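Local coordinates for protein histone-lysine N-methyltransferase, H3 lysine-9 specific SUVH4 (PDB 4QEO) that methylates histone H3 at its K9 position, placing a repressive mark, and binds methylated DNA, so coupling DNA methylation to histone methylation, at residues Phe314-Leu319 with Asp329-Cys334; Arg347-Arg352 with Gln470-Ser475; Ser379-Tyr384 with Gln496-Asp501. All blocks are in the same frame, centred on the assembly; numbering follows the deposited sequence.

Interactions 1 and 2 lie side by side, their centres about 8 Å apart, while interaction 3 lies wholly in the SET domain, nearer the centre of the chain, its centre about 17 Å from that of interaction 1 and about 14 Å from that of interaction 2. All three reach one mixed sheet, with strand 331-332 at one edge, 380-383 at the other and 467-473 and 483-488 between them. Glu333 OE2 of interaction 1 forms a probable hydrogen bond with Ser349 OG of interaction 2, 2.8 Å away; Thr348 of interaction 2 packs on Pro380 of interaction 3. The zinc cluster borders interaction 1, whereas the Tyr384 side chain of interaction 3 comes to about 6 Å from S-adenosylhomocysteine.

Interaction 1 of 3, residues Phe314-Leu319 with Asp329-Cys334; sequences FPYVDL and DVVFEC. With ZN (zinc ion), chain F; ZN (zinc ion), chain G.
The backbones of 314-319 and 329-334 stay apart, Pro315 and Val331 being the closest pair at 6.9 Å between CA atoms, and side chains bridge the gap. Strand 316-317 pairs with 323-324, whereas 331-332 joins the sheet of strand 467-473, so the contact links two separate sheets. The apolar part centres on one methyl group: CG1 of Val331, placed anti to the backbone N (chi1 166°), meets the ring carbon CG of Pro315 at 3.8 Å and CE2 of Tyr316 at 3.9 Å. Beyond it the phenol of Tyr316 crosses the Glu333 side chain at about a right angle. Tyr316 OH lies 2.6 Å from Glu333 OE2, a short separation but a weak hydrogen bond in its geometry, with ring and carboxylate planes turned 53° apart. Glu333 CG lies in the ring plane at the edge, 3.8 Å from Tyr316 CE2. This is the pre-SET domain, in which nine cysteines hold a triangular cluster of three zinc ions; Cys334, directly after Glu333, bridges two of them, its SG 2.2 Å from one zinc ion and 2.5 Å from the other. Of these two ions, one is completed by Cys292, Cys306 and Cys338, the other by Cys298, Cys340 and Cys344. The buried carboxylate has further partners beyond the phenol: OE2 also bonds to Ser349 OG, while OE1 accepts a hydrogen bond from Gln350 NE2 and forms a salt bridge with Arg483. These bonds limit its rotation, and the positive charge of Arg483 would favour the ionised form.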
ATOM      1  N   PHE A 314       2.731 -21.459   6.367  1.00 46.25           N
ATOM      2  CA  PHE A 314       3.540 -20.592   5.523  1.00 44.05           C
ATOM      3  C   PHE A 314       3.209 -19.119   5.750  1.00 41.74           C
ATOM      4  O   PHE A 314       2.039 -18.729   5.738  1.00 43.61           O
ATOM      5  CB  PHE A 314       3.379 -20.965   4.051  1.00 44.61           C
ATOM      6  CG  PHE A 314       3.902 -22.328   3.731  1.00 48.37           C
ATOM      7  CD1 PHE A 314       5.263 -22.536   3.566  1.00 49.46           C
ATOM      8  CD2 PHE A 314       3.041 -23.410   3.624  1.00 48.57           C
ATOM      9  CE1 PHE A 314       5.760 -23.803   3.285  1.00 50.25           C
ATOM     10  CE2 PHE A 314       3.531 -24.676   3.335  1.00 53.86           C
ATOM     11  CZ  PHE A 314       4.892 -24.870   3.168  1.00 50.52           C
ATOM     12  N   PRO A 315       4.249 -18.311   5.992  1.00 38.04           N
ATOM     13  CA  PRO A 315       4.112 -16.873   6.244  1.00 38.38           C
ATOM     14  C   PRO A 315       3.807 -16.094   4.966  1.00 34.33           C
ATOM     15  O   PRO A 315       3.266 -14.990   5.043  1.00 36.47           O
ATOM     16  CB  PRO A 315       5.479 -16.488   6.828  1.00 38.68           C
ATOM     17  CG  PRO A 315       6.425 -17.513   6.272  1.00 41.17           C
ATOM     18  CD  PRO A 315       5.633 -18.787   6.191  1.00 38.69           C
ATOM     19  N   TYR A 316       4.130 -16.669   3.811  1.00 33.27           N
ATOM     20  CA  TYR A 316       3.866 -16.012   2.537  1.00 36.10           C
ATOM     21  C   TYR A 316       2.741 -16.695   1.805  1.00 41.76           C
ATOM     22  O   TYR A 316       2.584 -17.913   1.904  1.00 33.54           O
ATOM     23  CB  TYR A 316       5.086 -16.029   1.620  1.00 32.83           C
ATOM     24  CG  TYR A 316       6.317 -15.337   2.153  1.00 33.97           C
ATOM     25  CD1 TYR A 316       6.407 -13.948   2.178  1.00 34.81           C
ATOM     26  CD2 TYR A 316       7.409 -16.078   2.590  1.00 30.22           C
ATOM     27  CE1 TYR A 316       7.539 -13.314   2.647  1.00 31.66           C
ATOM     28  CE2 TYR A 316       8.547 -15.459   3.065  1.00 29.49           C
ATOM     29  CZ  TYR A 316       8.612 -14.082   3.088  1.00 34.87           C
ATOM     30  OH  TYR A 316       9.753 -13.478   3.555  1.00 33.13           O
ATOM     31  N   VAL A 317       1.974 -15.902   1.059  1.00 38.94           N
ATOM     32  CA  VAL A 317       0.972 -16.434   0.158  1.00 37.22           C
ATOM     33  C   VAL A 317       1.477 -16.259  -1.270  1.00 35.55           C
ATOM     34  O   VAL A 317       2.224 -15.326  -1.570  1.00 35.23           O
ATOM     35  CB  VAL A 317      -0.415 -15.754   0.359  1.00 40.30           C
ATOM     36  CG1 VAL A 317      -0.409 -14.325  -0.151  1.00 34.39           C
ATOM     37  CG2 VAL A 317      -1.508 -16.566  -0.308  1.00 43.51           C
ATOM     38  N   ASP A 318       1.082 -17.176  -2.144  1.00 37.90           N
ATOM     39  CA  ASP A 318       1.557 -17.186  -3.520  1.00 35.25           C
ATOM     40  C   ASP A 318       0.709 -16.274  -4.378  1.00 42.72           C
ATOM     41  O   ASP A 318      -0.115 -16.738  -5.168  1.00 47.26           O
ATOM     42  CB  ASP A 318       1.502 -18.608  -4.087  1.00 46.91           C
ATOM     43  CG  ASP A 318       2.130 -18.707  -5.463  1.00 55.72           C
ATOM     44  OD1 ASP A 318       2.831 -17.753  -5.857  1.00 55.08           O
ATOM     45  OD2 ASP A 318       1.932 -19.735  -6.146  1.00 66.18           O
ATOM     46  N   LEU A 319       0.914 -14.974  -4.226  1.00 39.05           N
ATOM     47  CA  LEU A 319       0.110 -13.998  -4.934  1.00 35.73           C
ATOM     48  C   LEU A 319       1.033 -12.869  -5.345  1.00 33.44           C
ATOM     49  O   LEU A 319       1.848 -12.406  -4.539  1.00 36.53           O
ATOM     50  CB  LEU A 319      -1.001 -13.483  -4.019  1.00 42.37           C
ATOM     51  CG  LEU A 319      -1.903 -12.360  -4.540  1.00 39.70           C
ATOM     52  CD1 LEU A 319      -2.737 -12.847  -5.721  1.00 39.55           C
ATOM     53  CD2 LEU A 319      -2.792 -11.817  -3.426  1.00 38.90           C
ATOM     54  N   ASP A 329       7.725 -11.808  14.625  1.00 51.05           N
ATOM     55  CA  ASP A 329       9.018 -11.671  15.282  1.00 46.79           C
ATOM     56  C   ASP A 329      10.112 -12.096  14.315  1.00 46.29           C
ATOM     57  O   ASP A 329      11.126 -11.409  14.162  1.00 46.16           O
ATOM     58  CB  ASP A 329       9.086 -12.524  16.552  1.00 53.54           C
ATOM     59  CG  ASP A 329       8.400 -11.867  17.732  1.00 60.91           C
ATOM     60  OD1 ASP A 329       8.093 -10.659  17.641  1.00 59.60           O
ATOM     61  OD2 ASP A 329       8.175 -12.554  18.753  1.00 66.66           O
ATOM     62  N   VAL A 330       9.904 -13.227  13.651  1.00 43.43           N
ATOM     63  CA  VAL A 330      10.862 -13.684  12.644  1.00 41.33           C
ATOM     64  C   VAL A 330      10.182 -14.579  11.606  1.00 38.68           C
ATOM     65  O   VAL A 330       9.272 -15.339  11.925  1.00 37.73           O
ATOM     66  CB  VAL A 330      12.085 -14.394  13.287  1.00 53.54           C
ATOM     67  CG1 VAL A 330      11.673 -15.695  13.941  1.00 54.29           C
ATOM     68  CG2 VAL A 330      13.201 -14.630  12.254  1.00 50.50           C
ATOM     69  N   VAL A 331      10.605 -14.451  10.354  1.00 37.17           N
ATOM     70  CA  VAL A 331      10.112 -15.315   9.288  1.00 40.22           C
ATOM     71  C   VAL A 331      11.204 -16.338   8.971  1.00 40.68           C
ATOM     72  O   VAL A 331      12.379 -15.987   8.886  1.00 36.09           O
ATOM     73  CB  VAL A 331       9.721 -14.493   8.013  1.00 34.09           C
ATOM     74  CG1 VAL A 331       9.543 -15.395   6.800  1.00 34.85           C
ATOM     75  CG2 VAL A 331       8.455 -13.688   8.252  1.00 32.88           C
ATOM     76  N   PHE A 332      10.819 -17.603   8.835  1.00 38.60           N
ATOM     77  CA  PHE A 332      11.766 -18.669   8.531  1.00 39.86           C
ATOM     78  C   PHE A 332      11.630 -19.103   7.082  1.00 37.34           C
ATOM     79  O   PHE A 332      10.709 -19.838   6.723  1.00 37.78           O
ATOM     80  CB  PHE A 332      11.544 -19.872   9.443  1.00 38.55           C
ATOM     81  CG  PHE A 332      11.943 -19.641  10.876  1.00 43.63           C
ATOM     82  CD1 PHE A 332      13.255 -19.822  11.286  1.00 48.78           C
ATOM     83  CD2 PHE A 332      11.001 -19.271  11.819  1.00 47.56           C
ATOM     84  CE1 PHE A 332      13.623 -19.628  12.612  1.00 49.79           C
ATOM     85  CE2 PHE A 332      11.361 -19.076  13.146  1.00 51.01           C
ATOM     86  CZ  PHE A 332      12.674 -19.258  13.541  1.00 51.13           C
ATOM     87  N   GLU A 333      12.550 -18.636   6.255  1.00 35.45           N
ATOM     88  CA  GLU A 333      12.532 -18.959   4.846  1.00 32.14           C
ATOM     89  C   GLU A 333      13.341 -20.209   4.551  1.00 38.83           C
ATOM     90  O   GLU A 333      14.248 -20.585   5.307  1.00 37.57           O
ATOM     91  CB  GLU A 333      13.078 -17.794   4.019  1.00 28.58           C
ATOM     92  CG  GLU A 333      12.060 -16.686   3.770  1.00 28.08           C
ATOM     93  CD  GLU A 333      12.571 -15.595   2.836  1.00 34.82           C
ATOM     94  OE1 GLU A 333      13.731 -15.669   2.377  1.00 32.86           O
ATOM     95  OE2 GLU A 333      11.805 -14.654   2.559  1.00 34.64           O
ATOM     96  N   CYS A 334      13.003 -20.841   3.436  1.00 40.99           N
ATOM     97  CA  CYS A 334      13.815 -21.910   2.888  1.00 37.13           C
ATOM     98  C   CYS A 334      15.211 -21.369   2.565  1.00 35.42           C
ATOM     99  O   CYS A 334      15.384 -20.187   2.235  1.00 36.78           O
ATOM    100  CB  CYS A 334      13.142 -22.514   1.653  1.00 32.29           C
ATOM    101  SG  CYS A 334      11.603 -23.455   2.005  1.00 35.13           S
TER
HETATM  102 ZN    ZN F 802      12.768 -25.220   3.303  1.00 38.82          ZN
HETATM  103 ZN    ZN G 803      10.932 -24.178   0.012  1.00 36.22          ZN

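Interaction 2 of 3, residues Arg347-Arg352 with Gln470-Ser475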
ATOM      1  N   ARG A 347      10.643 -18.721  -0.261  1.00 29.23           N
ATOM      2  CA  ARG A 347      11.842 -17.939  -0.508  1.00 28.06           C
ATOM      3  C   ARG A 347      11.476 -16.524  -0.986  1.00 32.92           C
ATOM      4  O   ARG A 347      12.284 -15.874  -1.643  1.00 31.83           O
ATOM      5  CB  ARG A 347      12.714 -18.625  -1.568  1.00 32.01           C
ATOM      6  CG  ARG A 347      13.169 -20.046  -1.204  1.00 30.58           C
ATOM      7  CD  ARG A 347      13.969 -20.649  -2.346  1.00 29.70           C
ATOM      8  NE  ARG A 347      14.511 -21.983  -2.068  1.00 34.10           N
ATOM      9  CZ  ARG A 347      15.693 -22.205  -1.495  1.00 33.13           C
ATOM     10  NH1 ARG A 347      16.443 -21.190  -1.096  1.00 28.14           N
ATOM     11  NH2 ARG A 347      16.128 -23.448  -1.312  1.00 31.91           N
ATOM     12  N   THR A 348      10.270 -16.051  -0.667  1.00 29.94           N
ATOM     13  CA  THR A 348       9.816 -14.737  -1.171  1.00 31.87           C
ATOM     14  C   THR A 348      10.835 -13.576  -1.166  1.00 32.21           C
ATOM     15  O   THR A 348      11.035 -12.941  -2.203  1.00 30.73           O
ATOM     16  CB  THR A 348       8.488 -14.312  -0.525  1.00 34.70           C
ATOM     17  OG1 THR A 348       7.458 -15.195  -0.977  1.00 38.49           O
ATOM     18  CG2 THR A 348       8.114 -12.858  -0.904  1.00 31.58           C
ATOM     19  N   SER A 349      11.514 -13.322  -0.044  1.00 30.75           N
ATOM     20  CA  SER A 349      12.420 -12.167   0.015  1.00 31.16           C
ATOM     21  C   SER A 349      13.758 -12.371  -0.696  1.00 33.23           C
ATOM     22  O   SER A 349      14.568 -11.446  -0.783  1.00 30.58           O
ATOM     23  CB  SER A 349      12.664 -11.718   1.458  1.00 29.78           C
ATOM     24  OG  SER A 349      13.565 -12.584   2.109  1.00 30.16           O
ATOM     25  N   GLN A 350      13.987 -13.573  -1.214  1.00 34.69           N
ATOM     26  CA  GLN A 350      15.253 -13.880  -1.874  1.00 35.71           C
ATOM     27  C   GLN A 350      15.175 -13.575  -3.362  1.00 37.77           C
ATOM     28  O   GLN A 350      16.172 -13.611  -4.078  1.00 38.80           O
ATOM     29  CB  GLN A 350      15.616 -15.355  -1.684  1.00 29.46           C
ATOM     30  CG  GLN A 350      15.931 -15.737  -0.244  1.00 33.27           C
ATOM     31  CD  GLN A 350      15.853 -17.249  -0.001  1.00 34.21           C
ATOM     32  OE1 GLN A 350      16.229 -18.065  -0.856  1.00 34.61           O
ATOM     33  NE2 GLN A 350      15.369 -17.622   1.172  1.00 32.47           N
ATOM     34  N   LYS A 351      13.973 -13.292  -3.831  1.00 31.56           N
ATOM     35  CA  LYS A 351      13.780 -13.148  -5.258  1.00 37.69           C
ATOM     36  C   LYS A 351      14.243 -11.781  -5.764  1.00 37.52           C
ATOM     37  O   LYS A 351      14.557 -10.875  -4.979  1.00 35.21           O
ATOM     38  CB  LYS A 351      12.330 -13.475  -5.622  1.00 40.90           C
ATOM     39  CG  LYS A 351      12.018 -14.938  -5.302  1.00 45.01           C
ATOM     40  CD  LYS A 351      10.590 -15.341  -5.616  1.00 47.15           C
ATOM     41  CE  LYS A 351      10.377 -16.825  -5.297  1.00 46.88           C
ATOM     42  NZ  LYS A 351       9.017 -17.290  -5.694  1.00 46.48           N
ATOM     43  N   ARG A 352      14.309 -11.654  -7.081  1.00 38.92           N
ATOM     44  CA  ARG A 352      14.877 -10.473  -7.703  1.00 45.58           C
ATOM     45  C   ARG A 352      13.967  -9.274  -7.484  1.00 39.64           C
ATOM     46  O   ARG A 352      12.769  -9.427  -7.230  1.00 34.33           O
ATOM     47  CB  ARG A 352      15.056 -10.719  -9.190  1.00 50.59           C
ATOM     48  CG  ARG A 352      13.757 -11.002  -9.868  1.00 57.67           C
ATOM     49  CD  ARG A 352      13.980 -11.504 -11.265  1.00 70.13           C
ATOM     50  NE  ARG A 352      12.715 -11.657 -11.972  1.00 77.19           N
ATOM     51  CZ  ARG A 352      12.613 -12.158 -13.196  1.00 83.80           C
ATOM     52  NH1 ARG A 352      13.708 -12.547 -13.832  1.00 85.45           N
ATOM     53  NH2 ARG A 352      11.425 -12.265 -13.778  1.00 85.51           N
ATOM     54  N   GLN A 470      11.193  -6.483   8.647  1.00 38.07           N
ATOM     55  CA  GLN A 470      10.901  -7.857   9.008  1.00 38.95           C
ATOM     56  C   GLN A 470      12.198  -8.662   9.101  1.00 37.56           C
ATOM     57  O   GLN A 470      12.978  -8.722   8.128  1.00 37.83           O
ATOM     58  CB  GLN A 470       9.962  -8.482   7.976  1.00 37.95           C
ATOM     59  CG  GLN A 470       9.665  -9.937   8.245  1.00 35.72           C
ATOM     60  CD  GLN A 470       8.930 -10.135   9.543  1.00 37.92           C
ATOM     61  OE1 GLN A 470       7.796  -9.670   9.709  1.00 37.01           O
ATOM     62  NE2 GLN A 470       9.566 -10.825  10.479  1.00 37.69           N
ATOM     63  N   CYS A 471      12.439  -9.261  10.268  1.00 36.26           N
ATOM     64  CA  CYS A 471      13.592 -10.142  10.435  1.00 39.52           C
ATOM     65  C   CYS A 471      13.324 -11.483   9.772  1.00 40.59           C
ATOM     66  O   CYS A 471      12.269 -12.082   9.968  1.00 39.58           O
ATOM     67  CB  CYS A 471      13.938 -10.343  11.915  1.00 42.44           C
ATOM     68  SG  CYS A 471      14.744  -8.908  12.687  1.00 52.11           S
ATOM     69  N   VAL A 472      14.285 -11.941   8.978  1.00 38.07           N
ATOM     70  CA  VAL A 472      14.154 -13.200   8.257  1.00 36.18           C
ATOM     71  C   VAL A 472      15.390 -14.074   8.495  1.00 35.41           C
ATOM     72  O   VAL A 472      16.515 -13.592   8.373  1.00 38.94           O
ATOM     73  CB  VAL A 472      14.022 -12.957   6.735  1.00 38.16           C
ATOM     74  CG1 VAL A 472      13.922 -14.286   5.985  1.00 36.92           C
ATOM     75  CG2 VAL A 472      12.831 -12.064   6.431  1.00 38.84           C
ATOM     76  N   LEU A 473      15.169 -15.340   8.852  1.00 32.20           N
ATOM     77  CA  LEU A 473      16.240 -16.338   8.903  1.00 39.41           C
ATOM     78  C   LEU A 473      16.063 -17.340   7.757  1.00 38.82           C
ATOM     79  O   LEU A 473      14.957 -17.835   7.518  1.00 36.18           O
ATOM     80  CB  LEU A 473      16.233 -17.070  10.250  1.00 39.11           C
ATOM     81  CG  LEU A 473      16.644 -16.242  11.472  1.00 44.51           C
ATOM     82  CD1 LEU A 473      16.287 -16.961  12.769  1.00 45.97           C
ATOM     83  CD2 LEU A 473      18.126 -15.909  11.431  1.00 42.71           C
ATOM     84  N   SER A 474      17.141 -17.631   7.040  1.00 34.70           N
ATOM     85  CA  SER A 474      17.066 -18.575   5.916  1.00 32.89           C
ATOM     86  C   SER A 474      18.301 -19.453   5.848  1.00 36.25           C
ATOM     87  O   SER A 474      18.196 -20.675   5.711  1.00 40.72           O
ATOM     88  CB  SER A 474      16.910 -17.839   4.581  1.00 32.54           C
ATOM     89  OG  SER A 474      17.838 -16.764   4.472  1.00 32.14           O
ATOM     90  N   SER A 475      19.472 -18.832   5.930  1.00 33.10           N
ATOM     91  CA  SER A 475      20.715 -19.609   5.854  1.00 40.29           C
ATOM     92  C   SER A 475      21.182 -20.116   7.211  1.00 37.75           C
ATOM     93  O   SER A 475      21.998 -21.029   7.273  1.00 38.48           O
ATOM     94  CB  SER A 475      21.833 -18.818   5.182  1.00 41.33           C
ATOM     95  OG  SER A 475      22.250 -17.752   6.012  1.00 43.61           O
TER
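The amide nitrogen NE2 of Gln350 lies 3.7 Å from CB of Ser474, and OG of Ser349 approaches CG1 of Val472 more loosely, at 4.2 Å. No hydrogen bond crosses between the segments, and the nearest CA atoms, those of Ser349 and Val472, are 8.5 Å apart. Gln350 has CG anti to the carbonyl carbon (chi1 -67°) and an extended chain beyond, which carries its amide out to the serine. Polar bonds hold the first segment in shape. Arg347 NH1 donates to Gln350 OE1 at 3.1 Å: the oxygen sits at the guanidinium edge, 4° out of its plane, and the donor lies in the carbonyl plane on a lone pair, the two planes being turned nearly at a right angle. The backbone bond from Gln350 N to Arg347 O, 2.9 Å long, belongs to the 3-10 segment that runs through 348-350, just after the zinc-binding cysteines. Strand 467-473 is an inner strand of the SET sheet, so the contact sets this 3-10 segment against it. Gln350 NE2 also bonds to Cys334 O and Glu333 OE1; an alanine in place of Gln350 is likely to leave both oxygens without this amide donor, and Arg347 NH1 without this acceptor. Arg483 spans both segments, reaching Ser474 OG through NH1 and Ser349 OG through NH2.

Interaction 3 of 3, residues Ser379-Tyr384 with Gln496-Asp501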
ATOM      1  N   SER A 379       4.358  -7.089  -0.145  1.00 30.12           N
ATOM      2  CA  SER A 379       5.405  -7.363  -1.123  1.00 33.56           C
ATOM      3  C   SER A 379       6.738  -7.002  -0.511  1.00 37.96           C
ATOM      4  O   SER A 379       6.846  -5.994   0.204  1.00 34.22           O
ATOM      5  CB  SER A 379       5.205  -6.560  -2.418  1.00 33.90           C
ATOM      6  OG  SER A 379       3.977  -6.865  -3.061  1.00 31.78           O
ATOM      7  N   PRO A 380       7.760  -7.828  -0.774  1.00 32.99           N
ATOM      8  CA  PRO A 380       9.106  -7.448  -0.338  1.00 31.92           C
ATOM      9  C   PRO A 380       9.627  -6.311  -1.199  1.00 33.70           C
ATOM     10  O   PRO A 380       9.417  -6.301  -2.415  1.00 30.46           O
ATOM     11  CB  PRO A 380       9.923  -8.719  -0.584  1.00 31.32           C
ATOM     12  CG  PRO A 380       9.191  -9.425  -1.687  1.00 31.60           C
ATOM     13  CD  PRO A 380       7.739  -9.136  -1.463  1.00 28.11           C
ATOM     14  N   VAL A 381      10.283  -5.350  -0.565  1.00 33.02           N
ATOM     15  CA  VAL A 381      10.973  -4.297  -1.289  1.00 34.85           C
ATOM     16  C   VAL A 381      12.472  -4.610  -1.383  1.00 37.75           C
ATOM     17  O   VAL A 381      13.031  -4.627  -2.486  1.00 32.99           O
ATOM     18  CB  VAL A 381      10.740  -2.909  -0.658  1.00 37.35           C
ATOM     19  CG1 VAL A 381      11.550  -1.838  -1.388  1.00 32.95           C
ATOM     20  CG2 VAL A 381       9.260  -2.565  -0.703  1.00 37.98           C
ATOM     21  N   CYS A 382      13.127  -4.867  -0.252  1.00 33.77           N
ATOM     22  CA  CYS A 382      14.557  -5.236  -0.358  1.00 35.72           C
ATOM     23  C   CYS A 382      15.117  -5.670   0.954  1.00 36.07           C
ATOM     24  O   CYS A 382      14.602  -5.281   1.983  1.00 34.56           O
ATOM     25  CB  CYS A 382      15.409  -4.055  -0.843  1.00 33.91           C
ATOM     26  SG  CYS A 382      15.271  -2.599   0.215  1.00 40.58           S
ATOM     27  N   GLU A 383      16.196  -6.444   0.917  1.00 29.77           N
ATOM     28  CA  GLU A 383      16.958  -6.717   2.114  1.00 31.51           C
ATOM     29  C   GLU A 383      17.842  -5.504   2.352  1.00 32.40           C
ATOM     30  O   GLU A 383      18.305  -4.870   1.409  1.00 35.64           O
ATOM     31  CB  GLU A 383      17.833  -7.974   1.935  1.00 32.21           C
ATOM     32  CG  GLU A 383      18.540  -8.400   3.222  1.00 32.38           C
ATOM     33  CD  GLU A 383      19.290  -9.730   3.109  1.00 35.39           C
ATOM     34  OE1 GLU A 383      18.897 -10.587   2.293  1.00 41.50           O
ATOM     35  OE2 GLU A 383      20.284  -9.912   3.846  1.00 35.90           O
ATOM     36  N   TYR A 384      18.073  -5.166   3.607  1.00 35.18           N
ATOM     37  CA  TYR A 384      19.091  -4.174   3.904  1.00 34.81           C
ATOM     38  C   TYR A 384      20.469  -4.841   3.790  1.00 35.43           C
ATOM     39  O   TYR A 384      20.865  -5.609   4.663  1.00 40.20           O
ATOM     40  CB  TYR A 384      18.873  -3.585   5.295  1.00 34.65           C
ATOM     41  CG  TYR A 384      19.607  -2.284   5.526  1.00 43.75           C
ATOM     42  CD1 TYR A 384      20.922  -2.280   5.970  1.00 48.70           C
ATOM     43  CD2 TYR A 384      18.988  -1.062   5.301  1.00 48.55           C
ATOM     44  CE1 TYR A 384      21.606  -1.100   6.184  1.00 51.66           C
ATOM     45  CE2 TYR A 384      19.666   0.130   5.513  1.00 48.51           C
ATOM     46  CZ  TYR A 384      20.979   0.100   5.959  1.00 51.15           C
ATOM     47  OH  TYR A 384      21.672   1.270   6.180  1.00 54.46           O
ATOM     48  N   GLN A 496       5.115   7.659  -4.858  1.00 47.41           N
ATOM     49  CA  GLN A 496       5.140   7.792  -3.406  1.00 44.55           C
ATOM     50  C   GLN A 496       6.516   7.392  -2.849  1.00 45.23           C
ATOM     51  O   GLN A 496       7.051   6.337  -3.196  1.00 40.78           O
ATOM     52  CB  GLN A 496       4.012   6.977  -2.767  1.00 43.38           C
ATOM     53  CG  GLN A 496       2.630   7.613  -2.957  1.00 43.51           C
ATOM     54  CD  GLN A 496       1.511   6.862  -2.242  1.00 44.87           C
ATOM     55  OE1 GLN A 496       1.653   5.693  -1.871  1.00 42.98           O
ATOM     56  NE2 GLN A 496       0.394   7.540  -2.042  1.00 44.27           N
ATOM     57  N   GLU A 497       7.100   8.257  -2.017  1.00 43.84           N
ATOM     58  CA  GLU A 497       8.381   7.958  -1.395  1.00 46.44           C
ATOM     59  C   GLU A 497       8.224   6.743  -0.493  1.00 42.55           C
ATOM     60  O   GLU A 497       7.227   6.616   0.220  1.00 38.73           O
ATOM     61  CB  GLU A 497       8.925   9.155  -0.590  1.00 43.44           C
ATOM     62  CG  GLU A 497      10.267   8.847   0.097  1.00 41.79           C
ATOM     63  CD  GLU A 497      10.953  10.069   0.693  1.00 45.20           C
ATOM     64  OE1 GLU A 497      10.406  11.190   0.587  1.00 44.41           O
ATOM     65  OE2 GLU A 497      12.052   9.912   1.262  1.00 45.57           O
ATOM     66  N   LEU A 498       9.201   5.842  -0.543  1.00 36.11           N
ATOM     67  CA  LEU A 498       9.189   4.675   0.326  1.00 39.44           C
ATOM     68  C   LEU A 498       9.883   5.047   1.622  1.00 34.67           C
ATOM     69  O   LEU A 498      10.965   5.630   1.597  1.00 43.25           O
ATOM     70  CB  LEU A 498       9.919   3.497  -0.336  1.00 36.11           C
ATOM     71  CG  LEU A 498       9.510   3.120  -1.764  1.00 38.69           C
ATOM     72  CD1 LEU A 498      10.295   1.900  -2.266  1.00 36.24           C
ATOM     73  CD2 LEU A 498       8.016   2.871  -1.852  1.00 39.23           C
ATOM     74  N   THR A 499       9.260   4.743   2.755  1.00 49.52           N
ATOM     75  CA  THR A 499       9.857   5.088   4.041  1.00 51.51           C
ATOM     76  C   THR A 499       9.591   4.012   5.078  1.00 51.00           C
ATOM     77  O   THR A 499       8.623   3.270   4.972  1.00 49.95           O
ATOM     78  CB  THR A 499       9.239   6.385   4.613  1.00 55.20           C
ATOM     79  OG1 THR A 499       7.834   6.183   4.823  1.00 55.90           O
ATOM     80  CG2 THR A 499       9.442   7.565   3.679  1.00 56.39           C
ATOM     81  N   TYR A 500      10.421   3.970   6.109  1.00 52.15           N
ATOM     82  CA  TYR A 500      10.131   3.135   7.269  1.00 52.65           C
ATOM     83  C   TYR A 500      10.471   3.923   8.525  1.00 56.16           C
ATOM     84  O   TYR A 500      11.160   4.941   8.453  1.00 57.70           O
ATOM     85  CB  TYR A 500      10.862   1.778   7.206  1.00 50.02           C
ATOM     86  CG  TYR A 500      12.369   1.861   7.156  1.00 49.79           C
ATOM     87  CD1 TYR A 500      13.024   2.180   5.976  1.00 48.23           C
ATOM     88  CD2 TYR A 500      13.146   1.592   8.284  1.00 51.39           C
ATOM     89  CE1 TYR A 500      14.403   2.245   5.911  1.00 48.20           C
ATOM     90  CE2 TYR A 500      14.539   1.652   8.228  1.00 51.44           C
ATOM     91  CZ  TYR A 500      15.157   1.983   7.030  1.00 49.80           C
ATOM     92  OH  TYR A 500      16.526   2.072   6.925  1.00 50.02           O
ATOM     93  N   ASP A 501       9.973   3.476   9.672  1.00 57.68           N
ATOM     94  CA  ASP A 501      10.277   4.153  10.939  1.00 61.32           C
ATOM     95  C   ASP A 501      11.605   3.646  11.512  1.00 61.42           C
ATOM     96  O   ASP A 501      11.732   2.471  11.844  1.00 60.21           O
ATOM     97  CB  ASP A 501       9.127   3.949  11.934  1.00 63.41           C
ATOM     98  CG  ASP A 501       9.367   4.640  13.273  1.00 67.98           C
ATOM     99  OD1 ASP A 501      10.383   5.352  13.427  1.00 68.89           O
ATOM    100  OD2 ASP A 501       8.523   4.476  14.178  1.00 69.60           O
TER
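Val381 and Leu498 meet tip to tip in the apolar half of this buried contact, methyl CG1 of the valine 4.0 Å from methyl CD1 of the leucine. Val381 CG1 stands anti to the backbone N, and the leucine's CD1 continues outward in an extended chain. The CA atoms of this pair, the nearest between the segments, remain 9.3 Å apart, so the backbones do not pair. The end-to-end directions of 381-384 and 498-500 differ by 51°. Leu467 of strand 467-473 packs on both residues, and Leu498 also lies on Val369, which tightens this half into a small apolar core between the sheets of the SET domain. Val381 and Cys382 form a classic beta bulge opposite Leu486 at the edge of their sheet.

The other half is looser. Tyr384 and Tyr500 touch at a single point, CE2 of the first to OH of the second, also at 4.0 Å, with the side chains crossing at about a right angle and no hydrogen bond between them. Tyr500 swings its ring there from a first torsion of 60°, which puts CG between the backbone N and the carbonyl carbon, while Leu467, Val469 and Leu486 pack around it. Tyr384 meets the ring of Phe404 and lies about 4 Å from the side chains of Arg457 and Tyr402, both predicted to bind S-adenosylmethionine. Away from the core, Glu497 turns to Lys365 in a salt bridge, and Gln496 and Asp501 are exposed to solvent.

Both tyrosines pack on a basic side chain of the bound peptide, and Tyr384 also lies about 6 Å from S-adenosylhomocysteine; the aliphatic pair gives dispersion contact within the fold, whereas the aromatic pair adds contact with the peptide.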